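Side-chain contacts in secreted protein (Streptomyces lividans TK24, PDB 5LXZ), which binds copper and is probably a metalloradical oxidase of the galactose oxidase-like AA5 family, built around a kelch-type beta-propeller: residues F310-N315 / Y365-G370; R439-H442 / E447-R450. The protein carries 1 engineered substitution. All blocks are in the same frame, centred on the assembly; numbering follows the deposited sequence.

Interaction 1. Residues F310-N315 / Y365-G370; sequences FYSGAN and YMVIGG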
loop_
_atom_site.group_PDB
_atom_site.type_symbol
_atom_site.label_atom_id
_atom_site.label_comp_id
_atom_site.label_asym_id
_atom_site.label_seq_id
_atom_site.Cartn_x
_atom_site.Cartn_y
_atom_site.Cartn_z
ATOM N N PHE A 310 -13.193 3.119 -6.508
ATOM C CA PHE A 310 -13.558 2.046 -5.658
ATOM C C PHE A 310 -12.612 1.944 -4.494
ATOM O O PHE A 310 -11.410 1.854 -4.692
ATOM C CB PHE A 310 -13.560 0.724 -6.422
ATOM C CG PHE A 310 -13.992 -0.459 -5.586
ATOM C CD1 PHE A 310 -15.228 -0.436 -4.953
ATOM C CD2 PHE A 310 -13.172 -1.518 -5.376
ATOM C CE1 PHE A 310 -15.646 -1.517 -4.201
ATOM C CE2 PHE A 310 -13.595 -2.615 -4.608
ATOM C CZ PHE A 310 -14.821 -2.596 -4.037
ATOM N N TYR A 311 -13.191 2.005 -3.296
ATOM C CA TYR A 311 -12.445 1.744 -2.044
ATOM C C TYR A 311 -12.784 0.355 -1.643
ATOM O O TYR A 311 -13.935 0.066 -1.300
ATOM C CB TYR A 311 -12.855 2.744 -0.992
ATOM C CG TYR A 311 -12.327 2.462 0.400
ATOM C CD1 TYR A 311 -10.955 2.225 0.622
ATOM C CD2 TYR A 311 -13.155 2.470 1.497
ATOM C CE1 TYR A 311 -10.465 1.996 1.901
ATOM C CE2 TYR A 311 -12.656 2.313 2.761
ATOM C CZ TYR A 311 -11.311 2.066 2.964
ATOM O OH TYR A 311 -10.751 1.914 4.203
ATOM N N SER A 312 -11.769 -0.506 -1.560
ATOM C CA SER A 312 -12.015 -1.911 -1.285
ATOM C C SER A 312 -12.205 -2.150 0.216
ATOM O O SER A 312 -12.629 -3.241 0.574
ATOM C CB SER A 312 -10.867 -2.778 -1.771
ATOM O OG SER A 312 -9.733 -2.618 -0.925
ATOM N N GLY A 313 -11.867 -1.189 1.046
ATOM C CA GLY A 313 -11.831 -1.351 2.488
ATOM C C GLY A 313 -10.454 -1.691 3.037
ATOM O O GLY A 313 -10.203 -1.478 4.226
ATOM N N ALA A 314 -9.547 -2.177 2.197
ATOM C CA ALA A 314 -8.193 -2.521 2.652
ATOM C C ALA A 314 -7.437 -1.253 2.967
ATOM O O ALA A 314 -7.598 -0.238 2.262
ATOM C CB ALA A 314 -7.445 -3.322 1.593
ATOM N N ASN A 315 -6.659 -1.276 4.036
ATOM C CA ASN A 315 -5.972 -0.069 4.505
ATOM C C ASN A 315 -4.907 -0.461 5.506
ATOM O O ASN A 315 -4.888 -1.585 5.941
ATOM C CB ASN A 315 -6.968 0.895 5.192
ATOM C CG ASN A 315 -7.507 0.359 6.504
ATOM O OD1 ASN A 315 -6.956 0.630 7.547
ATOM N ND2 ASN A 315 -8.544 -0.471 6.443
ATOM N N TYR A 365 -12.991 -7.008 -8.252
ATOM C CA TYR A 365 -11.934 -6.676 -7.279
ATOM C C TYR A 365 -11.899 -7.734 -6.220
ATOM O O TYR A 365 -12.959 -8.139 -5.763
ATOM C CB TYR A 365 -12.210 -5.322 -6.644
ATOM C CG TYR A 365 -12.045 -4.160 -7.542
ATOM C CD1 TYR A 365 -13.047 -3.767 -8.401
ATOM C CD2 TYR A 365 -10.852 -3.479 -7.588
ATOM C CE1 TYR A 365 -12.875 -2.683 -9.250
ATOM C CE2 TYR A 365 -10.673 -2.427 -8.456
ATOM C CZ TYR A 365 -11.673 -2.033 -9.264
ATOM O OH TYR A 365 -11.506 -0.948 -10.125
ATOM N N MET A 366 -10.720 -8.171 -5.834
ATOM C CA MET A 366 -10.545 -9.172 -4.791
ATOM C C MET A 366 -9.750 -8.598 -3.645
ATOM O O MET A 366 -8.694 -7.997 -3.845
ATOM C CB MET A 366 -9.872 -10.395 -5.349
ATOM C CG MET A 366 -9.634 -11.454 -4.287
ATOM S SD MET A 366 -8.579 -12.822 -4.834
ATOM C CE MET A 366 -9.870 -13.710 -5.546
ATOM N N VAL A 367 -10.285 -8.746 -2.430
ATOM C CA VAL A 367 -9.645 -8.398 -1.181
ATOM C C VAL A 367 -9.205 -9.704 -0.488
ATOM O O VAL A 367 -9.986 -10.656 -0.446
ATOM C CB VAL A 367 -10.588 -7.580 -0.302
ATOM C CG1 VAL A 367 -9.992 -7.377 1.047
ATOM C CG2 VAL A 367 -10.934 -6.242 -0.938
ATOM N N ILE A 368 -7.962 -9.739 -0.082
ATOM C CA ILE A 368 -7.313 -10.963 0.331
ATOM C C ILE A 368 -6.751 -10.805 1.735
ATOM O O ILE A 368 -5.928 -9.939 1.985
ATOM C CB ILE A 368 -6.126 -11.302 -0.616
ATOM C CG1 ILE A 368 -6.550 -11.286 -2.060
ATOM C CG2 ILE A 368 -5.490 -12.635 -0.253
ATOM C CD1 ILE A 368 -5.429 -11.210 -3.056
ATOM N N GLY A 369 -7.148 -11.681 2.643
ATOM C CA GLY A 369 -6.580 -11.744 3.957
ATOM C C GLY A 369 -6.883 -10.488 4.776
ATOM O O GLY A 369 -7.943 -9.886 4.597
ATOM N N GLY A 370 -5.926 -10.097 5.613
ATOM C CA GLY A 370 -6.098 -9.000 6.524
ATOM C C GLY A 370 -6.111 -9.417 7.966
ATOM O O GLY A 370 -6.094 -10.597 8.297
#
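F310 meets Y365 with a corner of its ring laid over a face of the tyrosine, a close aromatic contact that is neither a flat stack nor a T-shape. F310 CD2 lies above the middle of the Y365 ring, 3.6 Å from Y365 CG, and F310 CE2 continues the overlap toward Y365 CB at 3.7 Å. The planes are inclined by 45°. F310 holds CG opposite its own nitrogen (chi1 -178°), whereas Y365 turns CG away from its carbonyl carbon (chi1 -70°); from facing backbones, these differing first torsions lead the two rings past each other in opposite directions. F302 meets the Y365 ring edge-to-face, extending the aromatic cluster.

Two residues further along each segment, the contact turns aliphatic. V367 directs one methyl, CG2, at S312, coming within 3.6 Å of S312 CB. The serine hydroxyl beside it is engaged elsewhere: S312 OG accepts from A314 N at 3.2 Å, closing an ST turn, and also hydrogen-bonds with T354 OG1. Beyond the turn, N315 ND2 donates to G313 O over 2.9 Å, the acceptor lying in the plane of the amide, which ties the loop back on itself.

F310 and Y365 belong to the second strands of two successive four-stranded propeller blades. No hydrogen bond crosses between the two segments; the S312 hydroxyl is satisfied within its own turn and by T354, and the blades meet here through buried apolar contact, the oblique ring pair and a valine methyl against the serine CB.

Interaction 2. Residues R439-H442 / E447-R450; sequences RLYH and EFER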
loop_
_atom_site.group_PDB
_atom_site.type_symbol
_atom_site.label_atom_id
_atom_site.label_comp_id
_atom_site.label_asym_id
_atom_site.label_seq_id
_atom_site.Cartn_x
_atom_site.Cartn_y
_atom_site.Cartn_z
ATOM N N ARG A 439 0.187 -19.457 -3.738
ATOM C CA ARG A 439 -0.895 -19.967 -4.509
ATOM C C ARG A 439 -1.061 -19.150 -5.766
ATOM O O ARG A 439 -0.766 -17.947 -5.795
ATOM C CB ARG A 439 -2.211 -19.885 -3.747
ATOM C CG ARG A 439 -2.275 -20.784 -2.538
ATOM C CD ARG A 439 -3.393 -20.333 -1.622
ATOM N NE ARG A 439 -3.572 -21.293 -0.531
ATOM C CZ ARG A 439 -2.768 -21.415 0.516
ATOM N NH1 ARG A 439 -1.744 -20.594 0.715
ATOM N NH2 ARG A 439 -2.983 -22.401 1.417
ATOM N N LEU A 440 -1.570 -19.796 -6.793
ATOM C CA LEU A 440 -2.127 -19.120 -7.938
ATOM C C LEU A 440 -3.629 -19.098 -7.851
ATOM O O LEU A 440 -4.273 -20.164 -7.704
ATOM C CB LEU A 440 -1.676 -19.771 -9.248
ATOM C CG LEU A 440 -0.203 -19.723 -9.588
ATOM C CD1 LEU A 440 0.065 -20.608 -10.783
ATOM C CD2 LEU A 440 0.310 -18.307 -9.842
ATOM N N TYR A 441 -4.233 -17.915 -7.924
ATOM C CA TYR A 441 -5.681 -17.773 -8.066
ATOM C C TYR A 441 -5.993 -17.773 -9.548
ATOM O O TYR A 441 -5.340 -17.086 -10.336
ATOM C CB TYR A 441 -6.157 -16.459 -7.458
ATOM C CG TYR A 441 -7.613 -16.223 -7.699
ATOM C CD1 TYR A 441 -8.586 -17.033 -7.093
ATOM C CD2 TYR A 441 -8.045 -15.259 -8.590
ATOM C CE1 TYR A 441 -9.936 -16.854 -7.386
ATOM C CE2 TYR A 441 -9.370 -15.047 -8.837
ATOM C CZ TYR A 441 -10.327 -15.857 -8.244
ATOM O OH TYR A 441 -11.650 -15.654 -8.537
ATOM N N HIS A 442 -6.984 -18.560 -9.934
ATOM C CA HIS A 442 -7.391 -18.675 -11.305
ATOM C C HIS A 442 -8.792 -18.077 -11.420
ATOM O O HIS A 442 -9.737 -18.673 -10.915
ATOM C CB HIS A 442 -7.414 -20.156 -11.665
ATOM C CG HIS A 442 -6.061 -20.788 -11.674
ATOM N ND1 HIS A 442 -5.119 -20.500 -12.643
ATOM C CD2 HIS A 442 -5.484 -21.664 -10.830
ATOM C CE1 HIS A 442 -4.020 -21.191 -12.398
ATOM N NE2 HIS A 442 -4.220 -21.915 -11.311
ATOM N N GLU A 447 -10.711 -20.659 -8.166
ATOM C CA GLU A 447 -10.026 -21.484 -7.193
ATOM C C GLU A 447 -8.574 -21.113 -7.061
ATOM O O GLU A 447 -7.986 -20.543 -7.969
ATOM C CB GLU A 447 -10.108 -22.973 -7.586
ATOM C CG GLU A 447 -11.536 -23.519 -7.705
ATOM C CD GLU A 447 -12.211 -23.824 -6.395
ATOM O OE1 GLU A 447 -11.837 -23.291 -5.322
ATOM O OE2 GLU A 447 -13.186 -24.635 -6.427
ATOM N N PHE A 448 -8.005 -21.512 -5.940
ATOM C CA PHE A 448 -6.563 -21.449 -5.691
ATOM C C PHE A 448 -5.908 -22.779 -6.038
ATOM O O PHE A 448 -6.476 -23.846 -5.806
ATOM C CB PHE A 448 -6.275 -21.214 -4.213
ATOM C CG PHE A 448 -6.383 -19.784 -3.760
ATOM C CD1 PHE A 448 -5.636 -18.805 -4.364
ATOM C CD2 PHE A 448 -7.113 -19.463 -2.619
ATOM C CE1 PHE A 448 -5.680 -17.497 -3.894
ATOM C CE2 PHE A 448 -7.171 -18.162 -2.152
ATOM C CZ PHE A 448 -6.440 -17.188 -2.785
ATOM N N GLU A 449 -4.703 -22.671 -6.578
ATOM C CA GLU A 449 -3.803 -23.803 -6.823
ATOM C C GLU A 449 -2.566 -23.522 -5.995
ATOM O O GLU A 449 -1.935 -22.493 -6.174
ATOM C CB GLU A 449 -3.456 -23.873 -8.301
ATOM C CG GLU A 449 -2.355 -24.859 -8.654
ATOM C CD GLU A 449 -1.876 -24.718 -10.093
ATOM O OE1 GLU A 449 -2.322 -23.807 -10.821
ATOM O OE2 GLU A 449 -0.988 -25.524 -10.510
ATOM N N ARG A 450 -2.212 -24.399 -5.075
ATOM C CA ARG A 450 -0.973 -24.271 -4.358
ATOM C C ARG A 450 0.227 -24.491 -5.286
ATOM O O ARG A 450 0.236 -25.396 -6.121
ATOM C CB ARG A 450 -0.965 -25.291 -3.239
ATOM C CG ARG A 450 0.145 -25.103 -2.293
ATOM C CD ARG A 450 -0.180 -24.197 -1.135
ATOM N NE ARG A 450 0.960 -24.391 -0.266
ATOM C CZ ARG A 450 1.027 -25.108 0.835
ATOM N NH1 ARG A 450 -0.056 -25.657 1.377
ATOM N NH2 ARG A 450 2.190 -25.218 1.439
#
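F448 offers both faces of its ring to the strand 439-442. R439 CD sits over one, 3.9 Å from the ring centroid in a CH-pi contact, while Y441 turns its edge toward the opposite face with the planes at 74°; L440 O lies at the F448 rim, in plane. The R439 guanidinium carries R450 CD over one face, 4.1 Å from R439 CZ. Like charges come close, but D453, salt-bridged to R450 NH2, probably offsets the repulsion, while the Q437 side-chain oxygen accepts from R439 NH2.

On the opposite face of the sheet the imidazole edge of H442 meets the E449 carboxylate, the two planes nearly coplanar. H442 NE2 donates to E449 OE1 at 2.7 Å, entering the anti lone pair, and the extended glutamate chain (chi1 170°, chi2 -170°) carries the carboxylate to it. Between the two faces, L440 and E449 exchange backbone bonds and H442 N reaches E447 O.

The two strands form an antiparallel hairpin, the outer half of a four-stranded kelch blade. Strand 447-450 is the blade's outermost; strand 418-421 flanks 439-442 on its other side, F448 touches V420, and Y441 and F448 reach strand 383-387 of the preceding blade.

Overall arrangement
The contacts fall on three consecutive four-stranded blades of the propeller, 301-339, 353-397 and 409-450, and their centres lie about 18 Å apart. Interaction 1 comes first along the chain and closes before interaction 2 opens. It joins neighbouring blades through their second strands, in the buried interior, about 11 Å from the chain centre; interaction 2 lies within the third of these blades, pairing its last two strands some 22 Å out. The two meet through M366, which leaves strand 364-368 on the side away from interaction 1 and packs CE 3.5 Å from Y441 CZ. Together they illustrate a propeller's two kinds of cohesion: side-chain packing between blades, and backbone hydrogen bonding within one.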